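Local coordinates for endoglucanase (Thermotoga maritima, PDB 2FVG), which probably acts as a metal-dependent aminopeptidase of the M42 family, binding two divalent metal cations per subunit despite its endoglucanase name, at residues A[172-175]-A[176-180]; A[312-316]-A[317-321]. All coordinates share one frame; numbering follows the deposited sequence.

Contact 1: A[172-175]-A[176-180]; sequences CSVL and IDVLE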
ATOM      1  N   CYS A 172       4.411   2.582   0.980  1.00 22.62           N
ATOM      2  CA  CYS A 172       5.267   3.064  -0.126  1.00 26.10           C
ATOM      3  C   CYS A 172       5.929   4.386   0.245  1.00 27.06           C
ATOM      4  O   CYS A 172       7.117   4.589  -0.001  1.00 26.64           O
ATOM      5  CB  CYS A 172       4.461   3.315  -1.396  1.00 27.26           C
ATOM      6  SG  CYS A 172       3.755   1.878  -2.222  1.00 30.77           S
ATOM      7  N   SER A 173       5.140   5.279   0.836  1.00 26.79           N
ATOM      8  CA  SER A 173       5.602   6.598   1.246  1.00 26.74           C
ATOM      9  C   SER A 173       6.701   6.480   2.322  1.00 26.05           C
ATOM     10  O   SER A 173       7.700   7.213   2.305  1.00 30.65           O
ATOM     11  CB  SER A 173       4.389   7.397   1.747  1.00 28.27           C
ATOM     12  OG  SER A 173       4.768   8.675   2.213  1.00 26.65           O
ATOM     13  N   VAL A 174       6.512   5.543   3.242  1.00 26.52           N
ATOM     14  CA  VAL A 174       7.483   5.263   4.289  1.00 29.69           C
ATOM     15  C   VAL A 174       8.832   4.903   3.677  1.00 29.71           C
ATOM     16  O   VAL A 174       9.847   5.408   4.117  1.00 27.39           O
ATOM     17  CB  VAL A 174       7.033   4.130   5.242  1.00 30.64           C
ATOM     18  CG1 VAL A 174       8.151   3.779   6.238  1.00 35.46           C
ATOM     19  CG2 VAL A 174       5.805   4.542   6.006  1.00 30.19           C
ATOM     20  N   LEU A 175       8.823   4.033   2.664  1.00 29.73           N
ATOM     21  CA  LEU A 175      10.044   3.574   1.994  1.00 29.27           C
ATOM     22  C   LEU A 175      10.738   4.706   1.283  1.00 30.22           C
ATOM     23  O   LEU A 175      11.948   4.845   1.394  1.00 28.29           O
ATOM     24  CB  LEU A 175       9.755   2.446   1.008  1.00 29.01           C
ATOM     25  CG  LEU A 175       9.129   1.167   1.583  1.00 34.53           C
ATOM     26  CD1 LEU A 175       9.307   0.046   0.594  1.00 31.60           C
ATOM     27  CD2 LEU A 175       9.751   0.785   2.907  1.00 34.83           C
ATOM     28  N   ILE A 176       9.963   5.503   0.549  1.00 29.94           N
ATOM     29  CA  ILE A 176      10.482   6.692  -0.126  1.00 29.69           C
ATOM     30  C   ILE A 176      11.086   7.675   0.879  1.00 31.71           C
ATOM     31  O   ILE A 176      12.125   8.276   0.596  1.00 31.63           O
ATOM     32  CB  ILE A 176       9.385   7.408  -0.916  1.00 28.56           C
ATOM     33  CG1 ILE A 176       8.813   6.480  -1.982  1.00 30.56           C
ATOM     34  CG2 ILE A 176       9.930   8.670  -1.589  1.00 28.25           C
ATOM     35  CD1 ILE A 176       7.647   7.103  -2.756  1.00 28.77           C
ATOM     36  N   ASP A 177      10.444   7.840   2.043  1.00 33.11           N
ATOM     37  CA  ASP A 177      10.947   8.773   3.073  1.00 33.70           C
ATOM     38  C   ASP A 177      12.217   8.264   3.740  1.00 33.26           C
ATOM     39  O   ASP A 177      13.060   9.060   4.143  1.00 35.51           O
ATOM     40  CB  ASP A 177       9.887   9.094   4.148  1.00 33.45           C
ATOM     41  CG  ASP A 177       8.797  10.056   3.651  1.00 42.45           C
ATOM     42  OD1 ASP A 177       8.784  10.438   2.448  1.00 37.40           O
ATOM     43  OD2 ASP A 177       7.941  10.430   4.481  1.00 44.45           O
ATOM     44  N   VAL A 178      12.331   6.947   3.902  1.00 31.87           N
ATOM     45  CA  VAL A 178      13.537   6.364   4.483  1.00 30.97           C
ATOM     46  C   VAL A 178      14.685   6.677   3.534  1.00 32.50           C
ATOM     47  O   VAL A 178      15.752   7.119   3.958  1.00 29.97           O
ATOM     48  CB  VAL A 178      13.395   4.840   4.714  1.00 31.37           C
ATOM     49  CG1 VAL A 178      14.761   4.208   5.074  1.00 24.34           C
ATOM     50  CG2 VAL A 178      12.378   4.575   5.805  1.00 27.44           C
ATOM     51  N   LEU A 179      14.433   6.488   2.240  1.00 33.75           N
ATOM     52  CA  LEU A 179      15.444   6.768   1.218  1.00 34.15           C
ATOM     53  C   LEU A 179      15.791   8.248   1.120  1.00 35.81           C
ATOM     54  O   LEU A 179      16.972   8.598   0.992  1.00 35.52           O
ATOM     55  CB  LEU A 179      14.994   6.223  -0.128  1.00 32.32           C
ATOM     56  CG  LEU A 179      15.098   4.704  -0.235  1.00 33.83           C
ATOM     57  CD1 LEU A 179      14.371   4.193  -1.495  1.00 23.02           C
ATOM     58  CD2 LEU A 179      16.574   4.283  -0.221  1.00 24.57           C
ATOM     59  N   GLU A 180      14.777   9.116   1.174  1.00 36.37           N
ATOM     60  CA  GLU A 180      15.037  10.563   1.136  1.00 38.68           C
ATOM     61  C   GLU A 180      15.802  11.059   2.345  1.00 37.58           C
ATOM     62  O   GLU A 180      16.546  12.041   2.247  1.00 39.24           O
ATOM     63  CB  GLU A 180      13.764  11.393   0.985  1.00 38.98           C
ATOM     64  CG  GLU A 180      13.252  11.477  -0.424  1.00 51.17           C
ATOM     65  CD  GLU A 180      12.520  12.777  -0.714  1.00 64.65           C
ATOM     66  OE1 GLU A 180      12.175  13.511   0.241  1.00 70.80           O
ATOM     67  OE2 GLU A 180      12.296  13.069  -1.911  1.00 68.03           O
TER
HETATM   68  O   HOH W   1       6.836  10.133   0.839  1.00 38.84           O

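Contact 2: A[312-316]-A[317-321]; sequences SIIDL and NDYEN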
ATOM      1  N   SER A 312      -9.715   6.266   4.850  1.00 21.16           N
ATOM      2  CA  SER A 312      -9.314   5.864   6.180  1.00 20.38           C
ATOM      3  C   SER A 312      -8.427   6.955   6.753  1.00 21.39           C
ATOM      4  O   SER A 312      -8.120   7.932   6.065  1.00 21.16           O
ATOM      5  CB  SER A 312      -8.641   4.494   6.204  1.00 19.57           C
ATOM      6  OG  SER A 312      -7.412   4.529   5.538  1.00 19.05           O
ATOM      7  N   ILE A 313      -8.005   6.774   8.002  1.00 20.25           N
ATOM      8  CA  ILE A 313      -7.251   7.777   8.735  1.00 20.58           C
ATOM      9  C   ILE A 313      -5.961   7.207   9.256  1.00 21.50           C
ATOM     10  O   ILE A 313      -5.954   6.099   9.777  1.00 20.35           O
ATOM     11  CB  ILE A 313      -8.078   8.206   9.982  1.00 23.03           C
ATOM     12  CG1 ILE A 313      -9.552   8.490   9.608  1.00 24.30           C
ATOM     13  CG2 ILE A 313      -7.450   9.395  10.718  1.00 18.34           C
ATOM     14  CD1 ILE A 313     -10.497   8.441  10.781  1.00 16.67           C
ATOM     15  N   ILE A 314      -4.858   7.940   9.101  1.00 22.46           N
ATOM     16  CA  ILE A 314      -3.618   7.536   9.756  1.00 22.02           C
ATOM     17  C   ILE A 314      -3.165   8.657  10.692  1.00 22.58           C
ATOM     18  O   ILE A 314      -3.521   9.824  10.501  1.00 18.08           O
ATOM     19  CB  ILE A 314      -2.475   7.162   8.782  1.00 22.92           C
ATOM     20  CG1 ILE A 314      -1.990   8.379   7.995  1.00 23.38           C
ATOM     21  CG2 ILE A 314      -2.885   6.001   7.875  1.00 21.04           C
ATOM     22  CD1 ILE A 314      -0.619   8.181   7.387  1.00 35.53           C
ATOM     23  N   ASP A 315      -2.392   8.294  11.704  1.00 21.55           N
ATOM     24  CA  ASP A 315      -1.864   9.246  12.644  1.00 22.70           C
ATOM     25  C   ASP A 315      -0.452   9.485  12.150  1.00 23.67           C
ATOM     26  O   ASP A 315       0.293   8.526  11.932  1.00 23.25           O
ATOM     27  CB  ASP A 315      -1.892   8.640  14.058  1.00 23.34           C
ATOM     28  CG  ASP A 315      -1.412   9.599  15.108  1.00 21.99           C
ATOM     29  OD1 ASP A 315      -0.186   9.747  15.250  1.00 39.14           O
ATOM     30  OD2 ASP A 315      -2.254  10.198  15.807  1.00 25.72           O
ATOM     31  N   LEU A 316      -0.089  10.748  11.938  1.00 23.81           N
ATOM     32  CA  LEU A 316       1.252  11.083  11.442  1.00 24.14           C
ATOM     33  C   LEU A 316       2.397  10.758  12.420  1.00 26.35           C
ATOM     34  O   LEU A 316       3.528  10.538  11.990  1.00 27.76           O
ATOM     35  CB  LEU A 316       1.317  12.520  10.899  1.00 23.91           C
ATOM     36  CG  LEU A 316       0.406  12.789   9.683  1.00 22.54           C
ATOM     37  CD1 LEU A 316       0.438  14.248   9.300  1.00 32.82           C
ATOM     38  CD2 LEU A 316       0.796  11.916   8.490  1.00 27.97           C
ATOM     39  N   ASN A 317       2.129  10.742  13.721  1.00 24.55           N
ATOM     40  CA  ASN A 317       3.173  10.327  14.653  1.00 25.71           C
ATOM     41  C   ASN A 317       3.476   8.842  14.463  1.00 23.92           C
ATOM     42  O   ASN A 317       4.630   8.427  14.546  1.00 24.38           O
ATOM     43  CB  ASN A 317       2.783  10.598  16.112  1.00 27.82           C
ATOM     44  CG  ASN A 317       2.775  12.068  16.452  1.00 35.30           C
ATOM     45  OD1 ASN A 317       3.689  12.809  16.083  1.00 41.99           O
ATOM     46  ND2 ASN A 317       1.753  12.499  17.185  1.00 40.50           N
ATOM     47  N   ASP A 318       2.441   8.040  14.214  1.00 24.92           N
ATOM     48  CA  ASP A 318       2.631   6.606  13.960  1.00 23.79           C
ATOM     49  C   ASP A 318       3.435   6.421  12.679  1.00 23.87           C
ATOM     50  O   ASP A 318       4.347   5.614  12.621  1.00 24.64           O
ATOM     51  CB  ASP A 318       1.300   5.900  13.762  1.00 23.54           C
ATOM     52  CG  ASP A 318       0.522   5.734  15.029  1.00 30.22           C
ATOM     53  OD1 ASP A 318       1.086   5.794  16.151  1.00 28.88           O
ATOM     54  OD2 ASP A 318      -0.685   5.517  14.880  1.00 19.47           O
ATOM     55  N   TYR A 319       3.037   7.132  11.630  1.00 23.53           N
ATOM     56  CA  TYR A 319       3.757   7.100  10.366  1.00 23.50           C
ATOM     57  C   TYR A 319       5.266   7.386  10.550  1.00 24.23           C
ATOM     58  O   TYR A 319       6.123   6.681   9.984  1.00 22.69           O
ATOM     59  CB  TYR A 319       3.153   8.123   9.418  1.00 23.06           C
ATOM     60  CG  TYR A 319       3.910   8.250   8.122  1.00 23.63           C
ATOM     61  CD1 TYR A 319       4.985   9.147   7.994  1.00 21.04           C
ATOM     62  CD2 TYR A 319       3.541   7.495   7.013  1.00 24.86           C
ATOM     63  CE1 TYR A 319       5.683   9.254   6.797  1.00 20.68           C
ATOM     64  CE2 TYR A 319       4.209   7.599   5.830  1.00 17.86           C
ATOM     65  CZ  TYR A 319       5.269   8.466   5.712  1.00 25.88           C
ATOM     66  OH  TYR A 319       5.898   8.549   4.497  1.00 26.54           O
ATOM     67  N   GLU A 320       5.579   8.417  11.335  1.00 24.63           N
ATOM     68  CA  GLU A 320       6.957   8.817  11.592  1.00 24.70           C
ATOM     69  C   GLU A 320       7.730   7.770  12.352  1.00 24.99           C
ATOM     70  O   GLU A 320       8.927   7.587  12.124  1.00 25.75           O
ATOM     71  CB  GLU A 320       7.018  10.138  12.369  1.00 27.52           C
ATOM     72  CG  GLU A 320       6.769  11.356  11.518  1.00 39.18           C
ATOM     73  CD  GLU A 320       7.810  11.507  10.414  1.00 50.95           C
ATOM     74  OE1 GLU A 320       9.021  11.466  10.736  1.00 54.24           O
ATOM     75  OE2 GLU A 320       7.414  11.668   9.229  1.00 51.62           O
ATOM     76  N   ASN A 321       7.057   7.109  13.284  1.00 24.95           N
ATOM     77  CA  ASN A 321       7.687   6.062  14.073  1.00 23.65           C
ATOM     78  C   ASN A 321       7.940   4.798  13.276  1.00 25.28           C
ATOM     79  O   ASN A 321       8.914   4.076  13.539  1.00 25.81           O
ATOM     80  CB  ASN A 321       6.874   5.795  15.315  1.00 22.47           C
ATOM     81  CG  ASN A 321       7.069   6.858  16.335  1.00 23.95           C
ATOM     82  OD1 ASN A 321       8.204   7.189  16.675  1.00 26.56           O
ATOM     83  ND2 ASN A 321       5.976   7.404  16.840  1.00 23.57           N
TER
HETATM   84  O   HOH W   2      -1.472   5.854  12.233  1.00 34.68           O

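Contact 1: A[172-175]-A[176-180]
Ser173 and Asp177 sit one turn apart on helix 166-180, where the amide N of Asp177 donates to Ser173 O at 2.8 Å. The same i+4 to i bond recurs from Ile176 N to Cys172 O, nearly straight at 170°, then from Val178 to Val174 and from Leu179 to Leu175. Side chains of the later turn fold back on these carbonyls, and here the packing is close. Asp177 has CG beside its own backbone N (chi1 -75°), which lays the carboxylate carbon 3.3 Å from Ser173 O. Ile176 brings CG1 to 3.2 Å from Cys172 O, and Val178 turns CG2 back to the same distance, 3.2 Å, from Val174 O.

Between the side chains themselves the fit is looser. Val174 CG1 and Val178 CG2 only brush at 4.3 Å, on a flank covered by Tyr319 and Lys323 of helix 316-332. Cys172, Ile176 and Leu179 face helix 18-28, while Phe193 and Phe191 of strand 187-194 meet Leu175 and Leu179, so the helix packs against both a neighbouring helix and the central sheet. On the polar side Ser173 OG stays 4.3 Å from Asp177 OD2; one water bridges the pair, bonding to Ser173 OG at 2.9 Å and donating to Asp177 OD1, and Met2 packs against both side chains. Farther along, partly exposed Glu180 bonds through OE2 to Tyr3 OH and through OE1 to Gly1 N.

Both carboxylate oxygens of buried Asp177 are thus occupied, OD1 by the water and OD2 by Tyr319 OH, which also bonds to Ser173 OG. With Lys323 packed against the aspartate as well, this small polar cluster would probably let Asp177 keep its negative charge inside an otherwise mostly apolar helix surface.

Contact 2: A[312-316]-A[317-321]
Asp315 caps the helix that starts right after it, its OD1 facing the amides of Asn317, at 2.9 Å, and Asp318, at 3.3 Å. Both bonds are weak, the first being strongly bent (126°). CG lies anti to the Asp315 backbone N (chi1 -177°), which swings the carboxylate forward over the first turn, while OD2 goes to a salt bridge with Arg160. Replacing this residue by an alanine would probably leave the two amides without their cap and Arg160 without its charge partner.

Among backbone bonds, Tyr319 N donates to Asp315 O at 3.1 Å, in the carbonyl plane, and Glu320 N to Leu316 O. This is a strand-to-helix junction with an N-cap: strand 312-315, held between strands 160-163 and 297-306, leads directly into helix 316-332, the axes of 312-315 and 317-321 lying 62° apart.

One water takes the N-H of Asp315 at 2.7 Å and lies 2.8 Å from Asp318 OD2, standing where a capping box would have a direct bond. The carboxylates of Asp315 and Asp318 are like charges, OD1 to OD1 4.2 Å; the backbone N-H groups of Gly240 and Gly242, bonded to Asp318 OD2 and OD1, probably offset some of this repulsion.

Of apolar contacts, Ile314 CD1 approaches Tyr319 CD2 obliquely at 4.2 Å.

In the fold
Tyr319 ties the two contacts together, although their centres are about 14 Å apart. Its side chain extends from the first turn of helix 316-332 to helix 166-180, where OH lies 2.6 Å from Ser173 OG and 2.8 Å from Asp177 OD2, both probable hydrogen bonds; the ring also packs on Val174. Ile314 and Ser312 extend the interface by resting on Phe166, at the start of helix 166-180. Each contact lies near the metal site predicted for this family: the Cys172 side chain is about 6 Å from that of His61, and the Ile314 side chain about 8 Å from that of Asp167, both predicted zinc ligands.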